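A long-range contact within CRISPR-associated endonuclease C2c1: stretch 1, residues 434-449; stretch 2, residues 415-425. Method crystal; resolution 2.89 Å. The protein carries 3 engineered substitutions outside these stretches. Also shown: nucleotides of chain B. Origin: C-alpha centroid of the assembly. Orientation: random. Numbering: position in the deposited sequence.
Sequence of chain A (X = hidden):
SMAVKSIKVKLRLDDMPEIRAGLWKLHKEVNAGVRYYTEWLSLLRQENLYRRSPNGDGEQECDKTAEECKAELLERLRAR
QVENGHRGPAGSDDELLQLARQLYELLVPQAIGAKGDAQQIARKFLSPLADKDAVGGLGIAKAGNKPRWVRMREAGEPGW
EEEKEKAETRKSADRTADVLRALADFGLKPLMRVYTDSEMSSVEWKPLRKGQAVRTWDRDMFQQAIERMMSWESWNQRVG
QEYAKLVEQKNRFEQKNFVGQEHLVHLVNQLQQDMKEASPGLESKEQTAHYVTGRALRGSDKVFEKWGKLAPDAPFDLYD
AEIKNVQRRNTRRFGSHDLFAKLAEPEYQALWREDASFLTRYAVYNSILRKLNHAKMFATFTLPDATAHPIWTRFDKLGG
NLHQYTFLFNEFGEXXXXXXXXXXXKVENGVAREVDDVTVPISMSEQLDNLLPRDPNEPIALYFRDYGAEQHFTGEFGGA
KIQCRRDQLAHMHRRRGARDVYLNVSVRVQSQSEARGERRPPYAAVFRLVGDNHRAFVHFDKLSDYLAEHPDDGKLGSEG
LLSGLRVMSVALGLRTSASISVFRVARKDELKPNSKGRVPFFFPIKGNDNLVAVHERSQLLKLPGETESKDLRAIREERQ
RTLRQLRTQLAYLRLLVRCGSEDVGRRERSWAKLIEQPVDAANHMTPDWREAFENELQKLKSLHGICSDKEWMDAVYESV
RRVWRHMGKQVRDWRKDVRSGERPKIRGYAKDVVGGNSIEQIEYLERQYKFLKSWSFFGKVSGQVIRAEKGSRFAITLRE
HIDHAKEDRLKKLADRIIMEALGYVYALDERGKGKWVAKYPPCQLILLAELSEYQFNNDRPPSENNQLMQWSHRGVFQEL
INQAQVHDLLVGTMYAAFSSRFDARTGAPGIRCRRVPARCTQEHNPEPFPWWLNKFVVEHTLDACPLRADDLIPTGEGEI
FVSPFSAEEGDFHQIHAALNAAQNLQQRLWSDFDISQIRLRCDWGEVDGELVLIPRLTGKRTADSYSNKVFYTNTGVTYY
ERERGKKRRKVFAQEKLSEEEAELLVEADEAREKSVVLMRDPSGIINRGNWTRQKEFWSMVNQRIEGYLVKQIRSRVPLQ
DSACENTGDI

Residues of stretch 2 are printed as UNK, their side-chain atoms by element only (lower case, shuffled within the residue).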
# COMPACT_ATOMS: atom_id res chain seq x y z
N GLU A 434 -30.56 -30.55 10.69
CA GLU A 434 -29.47 -30.25 11.61
C GLU A 434 -28.99 -31.54 12.27
O GLU A 434 -29.80 -32.37 12.71
CB GLU A 434 -29.91 -29.24 12.66
CG GLU A 434 -28.83 -28.82 13.66
CD GLU A 434 -29.31 -27.77 14.65
OE1 GLU A 434 -28.47 -27.11 15.29
OE2 GLU A 434 -30.54 -27.60 14.79
N VAL A 435 -27.67 -31.71 12.35
CA VAL A 435 -27.07 -32.94 12.83
C VAL A 435 -25.97 -32.60 13.84
O VAL A 435 -25.54 -31.45 13.96
CB VAL A 435 -26.49 -33.79 11.69
CG1 VAL A 435 -27.62 -34.29 10.80
CG2 VAL A 435 -25.48 -32.97 10.90
N ASP A 436 -25.51 -33.63 14.54
CA ASP A 436 -24.49 -33.49 15.57
C ASP A 436 -23.24 -34.26 15.18
O ASP A 436 -23.30 -35.26 14.46
CB ASP A 436 -24.99 -34.00 16.92
CG ASP A 436 -25.99 -33.06 17.57
OD1 ASP A 436 -27.18 -33.12 17.21
OD2 ASP A 436 -25.57 -32.26 18.43
N ASP A 437 -22.10 -33.78 15.66
CA ASP A 437 -20.86 -34.55 15.74
C ASP A 437 -20.48 -35.15 14.38
O ASP A 437 -20.48 -36.36 14.18
CB ASP A 437 -21.00 -35.63 16.81
CG ASP A 437 -19.92 -35.55 17.87
OD1 ASP A 437 -18.92 -36.29 17.75
OD2 ASP A 437 -20.07 -34.75 18.82
N VAL A 438 -20.16 -34.25 13.46
CA VAL A 438 -19.76 -34.60 12.10
C VAL A 438 -18.25 -34.42 11.98
O VAL A 438 -17.75 -33.30 12.13
CB VAL A 438 -20.49 -33.75 11.06
CG1 VAL A 438 -20.01 -34.09 9.66
CG2 VAL A 438 -21.99 -33.94 11.18
N THR A 439 -17.54 -35.51 11.68
CA THR A 439 -16.09 -35.49 11.55
C THR A 439 -15.70 -35.43 10.08
O THR A 439 -16.08 -36.32 9.30
CB THR A 439 -15.46 -36.72 12.20
OG1 THR A 439 -15.84 -36.77 13.58
CG2 THR A 439 -13.95 -36.64 12.09
N VAL A 440 -14.92 -34.42 9.70
CA VAL A 440 -14.58 -34.16 8.32
C VAL A 440 -13.06 -34.19 8.16
O VAL A 440 -12.35 -33.44 8.84
CB VAL A 440 -15.14 -32.81 7.84
CG1 VAL A 440 -14.59 -32.45 6.48
CG2 VAL A 440 -16.66 -32.86 7.81
N PRO A 441 -12.51 -35.06 7.31
CA PRO A 441 -11.06 -35.03 7.08
C PRO A 441 -10.63 -33.77 6.33
O PRO A 441 -11.39 -33.15 5.59
CB PRO A 441 -10.81 -36.28 6.23
CG PRO A 441 -12.13 -36.62 5.65
CD PRO A 441 -13.12 -36.25 6.71
N ILE A 442 -9.37 -33.42 6.55
CA ILE A 442 -8.75 -32.25 5.94
C ILE A 442 -7.79 -32.70 4.85
O ILE A 442 -7.03 -33.67 5.05
CB ILE A 442 -8.00 -31.42 6.99
CG1 ILE A 442 -8.94 -30.99 8.11
CG2 ILE A 442 -7.31 -30.23 6.35
CD1 ILE A 442 -8.22 -30.66 9.38
N SER A 443 -7.81 -32.01 3.72
CA SER A 443 -6.81 -32.26 2.69
C SER A 443 -5.42 -31.94 3.22
O SER A 443 -5.23 -31.02 4.02
CB SER A 443 -7.12 -31.43 1.44
OG SER A 443 -8.30 -31.87 0.80
N MSE A 444 -4.44 -32.73 2.78
CA MSE A 444 -3.04 -32.58 3.20
C MSE A 444 -2.55 -31.14 3.11
O MSE A 444 -2.80 -30.45 2.13
CB MSE A 444 -2.13 -33.46 2.34
CG MSE A 444 -2.33 -34.94 2.54
SE MSE A 444 -2.02 -35.51 4.37
CE MSE A 444 -1.84 -37.42 4.05
N SER A 445 -1.84 -30.70 4.14
CA SER A 445 -1.37 -29.32 4.18
C SER A 445 -0.04 -29.28 4.91
O SER A 445 -0.01 -29.44 6.14
CB SER A 445 -2.39 -28.42 4.85
OG SER A 445 -1.91 -27.09 4.92
N GLU A 446 1.05 -29.07 4.17
CA GLU A 446 2.35 -28.91 4.82
C GLU A 446 2.32 -27.74 5.80
O GLU A 446 3.10 -27.71 6.76
CB GLU A 446 3.45 -28.71 3.78
CG GLU A 446 3.70 -29.91 2.90
CD GLU A 446 4.77 -29.66 1.85
OE1 GLU A 446 5.13 -28.48 1.64
OE2 GLU A 446 5.25 -30.63 1.24
N GLN A 447 1.43 -26.77 5.57
CA GLN A 447 1.29 -25.66 6.51
C GLN A 447 0.83 -26.15 7.88
O GLN A 447 1.21 -25.57 8.90
CB GLN A 447 0.31 -24.64 5.95
CG GLN A 447 0.27 -23.33 6.69
CD GLN A 447 -0.58 -22.31 5.97
OE1 GLN A 447 -1.65 -22.63 5.45
NE2 GLN A 447 -0.10 -21.07 5.91
N LEU A 448 0.02 -27.21 7.92
CA LEU A 448 -0.44 -27.77 9.19
C LEU A 448 0.67 -28.48 9.94
O LEU A 448 0.53 -28.71 11.15
CB LEU A 448 -1.61 -28.73 8.95
CG LEU A 448 -2.95 -28.15 8.51
CD1 LEU A 448 -3.96 -29.26 8.26
CD2 LEU A 448 -3.48 -27.19 9.54
N ASP A 449 1.76 -28.84 9.28
CA ASP A 449 2.86 -29.48 9.99
C ASP A 449 3.49 -28.57 11.03
O ASP A 449 4.26 -29.05 11.86
CB ASP A 449 3.93 -29.95 9.00
CG ASP A 449 3.39 -30.95 7.99
OD1 ASP A 449 2.34 -31.58 8.25
OD2 ASP A 449 4.03 -31.11 6.93
N UNK A 415 -0.33 -37.77 8.79
CA UNK A 415 -0.65 -36.35 8.64
C UNK A 415 -2.08 -36.14 8.18
O UNK A 415 -2.40 -35.08 7.64
n UNK A 415 6.31 -34.36 7.80
c UNK A 415 1.72 -35.46 8.28
c UNK A 415 0.34 -35.69 7.68
c UNK A 415 5.18 -34.62 7.15
c UNK A 415 2.75 -35.08 7.23
n UNK A 415 5.18 -34.74 5.83
n UNK A 415 4.05 -34.78 7.84
N UNK A 416 -2.96 -37.12 8.40
CA UNK A 416 -4.36 -37.02 8.00
C UNK A 416 -5.17 -36.48 9.17
O UNK A 416 -5.73 -37.23 9.96
n UNK A 416 -4.07 -42.08 2.78
c UNK A 416 -4.08 -38.99 6.40
c UNK A 416 -4.88 -38.37 7.53
c UNK A 416 -4.99 -39.84 5.53
n UNK A 416 -6.13 -41.36 3.47
n UNK A 416 -4.24 -40.65 4.57
c UNK A 416 -4.81 -41.36 3.61
N UNK A 417 -5.23 -35.16 9.28
CA UNK A 417 -5.97 -34.53 10.35
C UNK A 417 -7.46 -34.49 10.00
O UNK A 417 -7.88 -34.90 8.92
n UNK A 417 -3.24 -33.68 11.75
c UNK A 417 -3.94 -33.08 10.73
c UNK A 417 -1.95 -33.47 11.58
n UNK A 417 -1.78 -32.75 10.49
c UNK A 417 -3.01 -32.50 9.93
c UNK A 417 -5.43 -33.13 10.63
N UNK A 418 -8.25 -33.99 10.94
CA UNK A 418 -9.69 -33.91 10.76
C UNK A 418 -10.24 -32.80 11.62
O UNK A 418 -9.58 -32.32 12.55
c UNK A 418 -10.39 -35.23 11.11
N UNK A 419 -11.46 -32.38 11.30
CA UNK A 419 -12.19 -31.41 12.10
C UNK A 419 -13.54 -32.02 12.44
O UNK A 419 -14.23 -32.54 11.55
c UNK A 419 -12.35 -30.07 11.36
c UNK A 419 -10.62 -28.45 10.50
c UNK A 419 -13.65 -29.40 11.76
c UNK A 419 -11.16 -29.17 11.69
N UNK A 420 -13.91 -31.97 13.71
CA UNK A 420 -15.21 -32.44 14.15
C UNK A 420 -16.10 -31.23 14.39
O UNK A 420 -15.87 -30.47 15.34
c UNK A 420 -15.10 -33.29 15.41
c UNK A 420 -16.40 -34.43 17.21
n UNK A 420 -13.94 -37.12 17.66
c UNK A 420 -16.37 -34.03 15.75
n UNK A 420 -15.94 -37.13 16.53
n UNK A 420 -15.23 -35.21 17.59
c UNK A 420 -15.04 -36.49 17.26
N UNK A 421 -17.10 -31.04 13.54
CA UNK A 421 -18.12 -30.03 13.78
C UNK A 421 -19.15 -30.61 14.74
O UNK A 421 -19.81 -31.61 14.42
c UNK A 421 -17.58 -27.65 11.43
c UNK A 421 -16.28 -29.29 9.63
c UNK A 421 -18.77 -29.60 12.47
c UNK A 421 -16.70 -27.10 10.51
c UNK A 421 -17.16 -29.83 10.56
c UNK A 421 -16.05 -27.92 9.61
c UNK A 421 -17.81 -29.01 11.47
N UNK A 422 -19.30 -30.00 15.91
CA UNK A 422 -20.23 -30.54 16.90
C UNK A 422 -21.68 -30.33 16.50
O UNK A 422 -22.56 -31.06 16.97
c UNK A 422 -17.41 -29.51 18.65
n UNK A 422 -16.44 -30.25 19.27
c UNK A 422 -19.94 -29.92 18.26
n UNK A 422 -18.25 -31.36 19.44
c UNK A 422 -18.57 -30.21 18.76
c UNK A 422 -16.97 -31.36 19.74
N UNK A 423 -21.96 -29.34 15.66
CA UNK A 423 -23.27 -29.17 15.06
C UNK A 423 -23.06 -28.73 13.62
O UNK A 423 -22.15 -27.96 13.34
n UNK A 423 -26.28 -25.42 18.47
c UNK A 423 -25.26 -26.29 17.84
c UNK A 423 -24.71 -28.64 17.12
c UNK A 423 -25.79 -27.70 17.62
c UNK A 423 -24.13 -28.15 15.81
N UNK A 424 -23.90 -29.23 12.73
CA UNK A 424 -23.75 -28.93 11.31
C UNK A 424 -25.10 -29.16 10.64
O UNK A 424 -26.10 -29.45 11.29
c UNK A 424 -20.97 -30.26 8.93
c UNK A 424 -21.89 -29.20 9.50
c UNK A 424 -21.10 -27.98 9.92
c UNK A 424 -22.65 -29.79 10.69
N UNK A 425 -25.11 -29.00 9.32
CA UNK A 425 -26.28 -29.26 8.51
C UNK A 425 -26.00 -30.41 7.56
O UNK A 425 -24.90 -30.51 7.00
c UNK A 425 -28.32 -27.46 9.52
c UNK A 425 -27.92 -25.88 7.64
c UNK A 425 -26.70 -28.03 7.72
c UNK A 425 -27.29 -26.90 8.55
P G B 30 -6.21 -30.11 -2.60
OP1 G B 30 -7.06 -31.32 -2.68
OP2 G B 30 -6.55 -28.92 -3.41
O5' G B 30 -6.12 -29.67 -1.08
C5' G B 30 -4.97 -29.02 -0.57
C4' G B 30 -5.33 -27.76 0.18
O4' G B 30 -4.53 -27.68 1.39
C3' G B 30 -5.04 -26.46 -0.55
O3' G B 30 -6.11 -26.07 -1.39
C2' G B 30 -4.76 -25.46 0.57
O2' G B 30 -5.96 -24.90 1.07
C1' G B 30 -4.15 -26.36 1.65
N9 G B 30 -2.68 -26.30 1.69
C8 G B 30 -1.83 -27.37 1.51
N7 G B 30 -0.57 -27.05 1.63
C5 G B 30 -0.59 -25.69 1.91
C6 G B 30 0.48 -24.79 2.14
O6 G B 30 1.69 -25.03 2.14
N1 G B 30 0.02 -23.51 2.39
C2 G B 30 -1.30 -23.13 2.41
N2 G B 30 -1.54 -21.84 2.67
N3 G B 30 -2.31 -23.96 2.20
C4 G B 30 -1.89 -25.21 1.96
P G B 28 -4.38 -41.83 -0.46
OP1 G B 28 -5.35 -41.82 0.65
OP2 G B 28 -4.82 -42.30 -1.80
O5' G B 28 -3.79 -40.35 -0.63
C5' G B 28 -3.10 -39.73 0.44
C4' G B 28 -2.36 -38.49 0.00
O4' G B 28 -1.40 -38.80 -1.03
C3' G B 28 -3.20 -37.39 -0.62
O3' G B 28 -3.91 -36.63 0.35
C2' G B 28 -2.16 -36.58 -1.39
O2' G B 28 -1.41 -35.75 -0.52
C1' G B 28 -1.25 -37.70 -1.90
N9 G B 28 -1.60 -38.11 -3.27
C8 G B 28 -2.22 -39.26 -3.66
N7 G B 28 -2.40 -39.33 -4.95
C5 G B 28 -1.86 -38.15 -5.44
C6 G B 28 -1.77 -37.66 -6.77
O6 G B 28 -2.15 -38.19 -7.82
N1 G B 28 -1.15 -36.41 -6.81
C2 G B 28 -0.68 -35.73 -5.71
N2 G B 28 -0.12 -34.54 -5.95
N3 G B 28 -0.77 -36.17 -4.47
C4 G B 28 -1.37 -37.38 -4.41
P C B 92 6.81 -17.65 6.37
OP1 C B 92 7.35 -16.81 7.47
OP2 C B 92 7.05 -19.11 6.46
O5' C B 92 5.24 -17.45 6.18
C5' C B 92 4.69 -16.19 5.82
C4' C B 92 3.32 -16.32 5.19
O4' C B 92 3.41 -17.17 4.01
C3' C B 92 2.25 -16.98 6.04
O3' C B 92 1.65 -16.08 6.95
C2' C B 92 1.28 -17.52 5.01
O2' C B 92 0.44 -16.48 4.53
C1' C B 92 2.22 -17.93 3.88
N1 C B 92 2.57 -19.37 3.92
C2 C B 92 1.68 -20.30 3.37
O2 C B 92 0.62 -19.90 2.87
N3 C B 92 1.99 -21.61 3.40
C4 C B 92 3.14 -22.01 3.95
N4 C B 92 3.40 -23.32 3.96
C5 C B 92 4.07 -21.09 4.52
C6 C B 92 3.75 -19.79 4.48

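Position 415 carries three carbons, a nitrogen, then a carbon bearing two more nitrogens, and this guanidinium lies by the carboxylate of Asp449: Arg415. Its NE is 3.7 Å from Asp449 OD1, a long salt bridge; the oxygen sits well out of the guanidinium plane, so charge acts without a directed N-H. Its backbone O is 3.3 Å from SE of Met444, a selenomethionine.

Position 416 has three carbons, a nitrogen and a carbon with two more nitrogens, its chain touching Met444 CE; it is Arg416. CG lies 3.6 Å from Met444 CE, while NH2 makes a very short hydrogen bond of 2.5 Å to OP1 of G28 in chain B. High B factors at both arginines and Met444 call for caution over these distances.

Position 417 has one carbon leading to a five-membered ring of three carbons and two nitrogens, packed on Leu448: His417. CD2 is 3.8 Å from Leu448 CD1, and backbone O accepts a hydrogen bond from Ile442 N at 3.2 Å.

Position 418 has a single side-chain carbon, CB, 4.0 Å from Thr439 CG2. It is Ala418.

At 419, four carbons fork at the first, one arm two carbons long, its tip against Ile442 CD1; this is Ile419. Its CD1 meets Ile442 CD1 at 3.4 Å, and its backbone pairs reciprocally with Val440, N to O at 2.8 Å and O to N at 2.7 Å.

Position 420 has three carbons, a nitrogen and a carbon with two more nitrogens, close to Asp437 OD1: Arg420. NH1 forms a salt bridge with Asp437 OD1 at 3.3 Å; its 124° N-H...O angle makes the hydrogen-bond component weak.

One carbon and a six-carbon ring at 421, its edge near Val440 CG2, identify Phe421. Val440 CG2 approaches CE2 at 4.0 Å.

Position 422 has one carbon and a five-membered ring of three carbons and two nitrogens near Asp437 OD2, hence His422. Its CB points away from stretch 1, but backbone O accepts from Asp437 N at 3.1 Å.

Position 423, four carbons in a row ending in nitrogen near Glu434, is Lys423. NZ is 4.2 Å from Glu434 OE1, beyond salt-bridge range.

At 424, four carbons forked at the second reach Val438: Leu424, whose CD2 lies 4.0 Å from Val438 CG1.

Position 425 has the same four-carbon fork, against Glu434: Leu425; CD2 lies 3.7 Å from Glu434 CA.

The contact is an antiparallel pairing; strands 437-441 and 418-421 run 161° apart, and the stretches together bury 1182 Å². Reciprocal backbone bonds at Val435–Leu424, Val438–Phe421 and Val440–Ile419 fix the register, and these side chains share an apolar face. Glu434, Asp436, Thr439, Lys423 and Arg420 project from the other face with Pro441, Ala418 and Leu425. The chain turns corners at Asp436 and at His422–Lys423, where Asp437 N to His422 O keeps the two segments joined.

Stretch 2 (415-425) RRHAIRFHKLL
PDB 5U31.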